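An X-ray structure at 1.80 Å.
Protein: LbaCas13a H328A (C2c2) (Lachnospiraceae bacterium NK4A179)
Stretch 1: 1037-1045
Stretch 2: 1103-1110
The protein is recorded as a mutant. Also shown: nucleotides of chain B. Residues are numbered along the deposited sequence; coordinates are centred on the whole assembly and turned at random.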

# COMPACT_ATOMS: atom_id res chain seq x y z
N LEU A 1037 -15.70 35.10 3.35
CA LEU A 1037 -15.44 33.80 3.97
C LEU A 1037 -14.86 32.88 2.90
O LEU A 1037 -15.54 32.54 1.92
CB LEU A 1037 -16.72 33.23 4.57
CG LEU A 1037 -16.62 32.16 5.66
CD1 LEU A 1037 -16.09 30.84 5.12
CD2 LEU A 1037 -15.73 32.64 6.79
N ASN A 1038 -13.60 32.50 3.06
CA ASN A 1038 -12.90 31.67 2.09
C ASN A 1038 -12.85 30.23 2.60
O ASN A 1038 -12.19 29.94 3.60
CB ASN A 1038 -11.50 32.20 1.81
CG ASN A 1038 -10.81 31.45 0.69
OD1 ASN A 1038 -10.39 30.31 0.88
ND2 ASN A 1038 -10.71 32.08 -0.48
N ARG A 1039 -13.53 29.35 1.88
CA ARG A 1039 -13.63 27.94 2.22
C ARG A 1039 -12.26 27.30 2.46
O ARG A 1039 -12.07 26.56 3.44
CB ARG A 1039 -14.36 27.23 1.09
CG ARG A 1039 -14.72 25.86 1.39
CD ARG A 1039 -15.93 25.45 0.60
NE ARG A 1039 -16.25 24.10 0.98
CZ ARG A 1039 -15.55 23.06 0.55
NH1 ARG A 1039 -14.54 23.26 -0.30
NH2 ARG A 1039 -15.87 21.84 0.94
N ASN A 1040 -11.31 27.54 1.57
CA ASN A 1040 -10.01 26.90 1.69
C ASN A 1040 -9.22 27.44 2.88
O ASN A 1040 -8.46 26.69 3.52
CB ASN A 1040 -9.21 27.08 0.40
CG ASN A 1040 -9.87 26.37 -0.78
OD1 ASN A 1040 -10.58 25.37 -0.61
ND2 ASN A 1040 -9.64 26.88 -1.98
N ILE A 1041 -9.38 28.72 3.19
CA ILE A 1041 -8.73 29.28 4.37
C ILE A 1041 -9.27 28.60 5.63
O ILE A 1041 -8.50 28.22 6.52
CB ILE A 1041 -8.92 30.80 4.43
CG1 ILE A 1041 -8.18 31.47 3.26
CG2 ILE A 1041 -8.45 31.36 5.77
CD1 ILE A 1041 -6.71 31.59 3.46
N ILE A 1042 -10.59 28.45 5.73
CA ILE A 1042 -11.16 27.85 6.93
C ILE A 1042 -10.79 26.37 7.01
O ILE A 1042 -10.44 25.86 8.08
CB ILE A 1042 -12.68 28.08 6.99
CG1 ILE A 1042 -13.00 29.49 7.50
CG2 ILE A 1042 -13.32 27.13 8.00
CD1 ILE A 1042 -12.72 30.58 6.54
N LEU A 1043 -10.83 25.66 5.87
CA LEU A 1043 -10.44 24.26 5.89
C LEU A 1043 -8.98 24.09 6.29
O LEU A 1043 -8.62 23.14 6.99
CB LEU A 1043 -10.70 23.63 4.52
CG LEU A 1043 -12.16 23.39 4.14
CD1 LEU A 1043 -12.24 22.92 2.71
CD2 LEU A 1043 -12.85 22.38 5.08
N SER A 1044 -8.12 25.01 5.86
CA SER A 1044 -6.72 24.93 6.27
C SER A 1044 -6.56 25.24 7.76
O SER A 1044 -5.68 24.69 8.42
CB SER A 1044 -5.88 25.88 5.41
OG SER A 1044 -5.85 27.17 5.97
N LYS A 1045 -7.44 26.08 8.31
CA LYS A 1045 -7.41 26.39 9.74
C LYS A 1045 -7.89 25.20 10.58
O LYS A 1045 -7.34 24.93 11.64
CB LYS A 1045 -8.26 27.63 10.02
CG LYS A 1045 -8.65 27.84 11.48
CD LYS A 1045 -7.63 28.69 12.22
CE LYS A 1045 -8.28 29.59 13.28
NZ LYS A 1045 -9.61 29.10 13.76
N VAL A 1103 -4.75 31.89 -6.52
CA VAL A 1103 -5.46 32.98 -5.87
C VAL A 1103 -6.62 32.46 -5.02
O VAL A 1103 -7.02 33.11 -4.06
CB VAL A 1103 -5.95 34.01 -6.91
CG1 VAL A 1103 -4.78 34.50 -7.74
CG2 VAL A 1103 -7.03 33.42 -7.80
N GLU A 1104 -7.15 31.28 -5.34
CA GLU A 1104 -8.23 30.69 -4.56
C GLU A 1104 -7.72 29.89 -3.38
O GLU A 1104 -8.54 29.35 -2.62
CB GLU A 1104 -9.09 29.77 -5.45
CG GLU A 1104 -9.94 30.50 -6.49
CD GLU A 1104 -11.01 31.38 -5.88
OE1 GLU A 1104 -11.60 31.00 -4.85
OE2 GLU A 1104 -11.26 32.47 -6.44
N PHE A 1105 -6.40 29.79 -3.20
CA PHE A 1105 -5.77 28.99 -2.15
C PHE A 1105 -6.00 27.50 -2.34
O PHE A 1105 -5.90 26.73 -1.38
CB PHE A 1105 -6.23 29.41 -0.75
CG PHE A 1105 -6.14 30.89 -0.52
CD1 PHE A 1105 -4.91 31.50 -0.35
CD2 PHE A 1105 -7.29 31.66 -0.46
CE1 PHE A 1105 -4.83 32.86 -0.14
CE2 PHE A 1105 -7.21 33.02 -0.25
CZ PHE A 1105 -5.98 33.62 -0.09
N ARG A 1106 -6.32 27.07 -3.56
CA ARG A 1106 -6.50 25.65 -3.82
C ARG A 1106 -5.17 24.92 -3.80
O ARG A 1106 -5.12 23.74 -3.41
CB ARG A 1106 -7.20 25.44 -5.16
CG ARG A 1106 -8.64 25.90 -5.17
CD ARG A 1106 -9.30 25.69 -6.54
NE ARG A 1106 -10.69 26.14 -6.51
CZ ARG A 1106 -11.47 26.27 -7.59
NH1 ARG A 1106 -11.00 25.98 -8.80
NH2 ARG A 1106 -12.71 26.70 -7.44
N ASP A 1107 -4.09 25.57 -4.23
CA ASP A 1107 -2.78 24.94 -4.13
C ASP A 1107 -2.44 24.64 -2.68
O ASP A 1107 -1.82 23.61 -2.38
CB ASP A 1107 -1.71 25.81 -4.79
CG ASP A 1107 -1.55 27.18 -4.12
OD1 ASP A 1107 -2.53 27.71 -3.53
OD2 ASP A 1107 -0.44 27.74 -4.18
N LEU A 1108 -2.83 25.53 -1.77
CA LEU A 1108 -2.67 25.29 -0.34
C LEU A 1108 -3.32 23.97 0.08
O LEU A 1108 -2.72 23.18 0.82
CB LEU A 1108 -3.29 26.44 0.45
CG LEU A 1108 -2.50 27.69 0.80
CD1 LEU A 1108 -3.31 28.50 1.79
CD2 LEU A 1108 -1.13 27.34 1.37
N MET A 1109 -4.57 23.77 -0.33
CA MET A 1109 -5.27 22.53 -0.03
C MET A 1109 -4.51 21.34 -0.59
O MET A 1109 -4.42 20.29 0.07
CB MET A 1109 -6.68 22.56 -0.60
CG MET A 1109 -7.48 23.75 -0.15
SD MET A 1109 -7.63 23.73 1.64
CE MET A 1109 -8.62 22.26 1.85
N ASP A 1110 -3.99 21.48 -1.80
CA ASP A 1110 -3.19 20.43 -2.43
C ASP A 1110 -1.98 20.08 -1.57
O ASP A 1110 -1.75 18.91 -1.26
CB ASP A 1110 -2.76 20.86 -3.83
CG ASP A 1110 -2.54 19.70 -4.78
OD1 ASP A 1110 -2.66 18.53 -4.36
OD2 ASP A 1110 -2.24 19.96 -5.96
P A B 36 -18.43 17.58 -3.54
OP1 A B 36 -19.60 18.45 -3.28
OP2 A B 36 -18.54 16.40 -4.42
O5' A B 36 -17.23 18.44 -4.10
C5' A B 36 -17.34 19.09 -5.35
C4' A B 36 -16.85 20.51 -5.27
O4' A B 36 -17.65 21.26 -4.32
C3' A B 36 -15.42 20.67 -4.80
O3' A B 36 -14.98 21.91 -5.37
C2' A B 36 -15.59 20.83 -3.29
O2' A B 36 -14.50 21.41 -2.62
C1' A B 36 -16.84 21.71 -3.25
N9 A B 36 -17.66 21.62 -2.05
C8 A B 36 -18.03 20.53 -1.30
N7 A B 36 -18.86 20.82 -0.34
C5 A B 36 -19.09 22.18 -0.48
C6 A B 36 -19.88 23.10 0.24
N6 A B 36 -20.64 22.76 1.29
N1 A B 36 -19.88 24.40 -0.17
C2 A B 36 -19.13 24.74 -1.22
N3 A B 36 -18.35 23.96 -1.97
C4 A B 36 -18.37 22.69 -1.54
P G B 39 -10.80 21.44 -13.23
OP1 G B 39 -10.39 20.57 -14.36
OP2 G B 39 -11.94 21.05 -12.36
O5' G B 39 -9.56 21.72 -12.26
C5' G B 39 -8.30 22.16 -12.76
C4' G B 39 -7.15 21.50 -12.03
O4' G B 39 -7.04 22.04 -10.67
C3' G B 39 -7.26 19.98 -11.87
O3' G B 39 -5.96 19.42 -11.84
C2' G B 39 -7.85 19.86 -10.47
O2' G B 39 -7.70 18.60 -9.86
C1' G B 39 -7.07 20.95 -9.76
N9 G B 39 -7.63 21.36 -8.47
C8 G B 39 -6.95 21.43 -7.27
N7 G B 39 -7.72 21.80 -6.28
C5 G B 39 -8.97 21.98 -6.85
C6 G B 39 -10.21 22.37 -6.28
O6 G B 39 -10.49 22.67 -5.11
N1 G B 39 -11.22 22.41 -7.25
C2 G B 39 -11.07 22.12 -8.58
N2 G B 39 -12.17 22.22 -9.35
N3 G B 39 -9.92 21.76 -9.11
C4 G B 39 -8.93 21.70 -8.21
P A B 38 -14.37 26.42 -10.74
OP1 A B 38 -13.61 27.12 -9.67
OP2 A B 38 -14.80 27.22 -11.92
O5' A B 38 -13.54 25.22 -11.35
C5' A B 38 -14.14 24.30 -12.26
C4' A B 38 -13.22 23.96 -13.40
O4' A B 38 -13.32 24.98 -14.43
C3' A B 38 -11.74 23.86 -13.04
O3' A B 38 -11.13 22.87 -13.85
C2' A B 38 -11.19 25.21 -13.46
O2' A B 38 -9.81 25.21 -13.75
C1' A B 38 -12.02 25.49 -14.71
N9 A B 38 -12.13 26.90 -15.07
C8 A B 38 -12.61 27.95 -14.33
N7 A B 38 -12.55 29.10 -14.96
C5 A B 38 -12.01 28.78 -16.19
C6 A B 38 -11.69 29.55 -17.33
N6 A B 38 -11.89 30.86 -17.39
N1 A B 38 -11.15 28.92 -18.39
C2 A B 38 -10.95 27.60 -18.32
N3 A B 38 -11.20 26.77 -17.32
C4 A B 38 -11.74 27.43 -16.27

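The single hydrogen bond between these stretches joins the start of one helix to the turn before another: Asn 1040 ND2 donates to the backbone oxygen of Glu 1104, Glu 1104 O, at 2.8 Å. That turn closes as a Schellman motif at Phe 1105, which takes a positive phi of 66° and also serves as N-cap of the helix beginning at Arg 1106. Asn 1040, in its m rotamer, points toward the partner and is short enough to fit where the backbones come close, its CA 6.1 Å from Phe 1105 CA. Its OD1 lies 3.5 Å from Met 1109 CG.

Asn 1038 works within its own stretch, capping the helix by accepting from Ile 1041 N at OD1 (3.0 Å), while its ND2 sits at the edge of the Phe 1105 ring, 3.4 Å from CD2. Ile 1041 covers a face of that ring. The CA-to-CB bond of Ile 1041 points sideways, but the m,m rotamer brings Ile 1041 CD1 to 3.9 Å from the centroid of the Phe 1105 ring, 7° off its normal.

Farther along, the helices run at 28° with axes 9.4 Å apart at closest approach. Flexible, unbranched Met 1109 suits this gap: all three chi angles are m, and its CE packs 3.7 Å from Leu 1043 CB. Together the two stretches bury 411 Å².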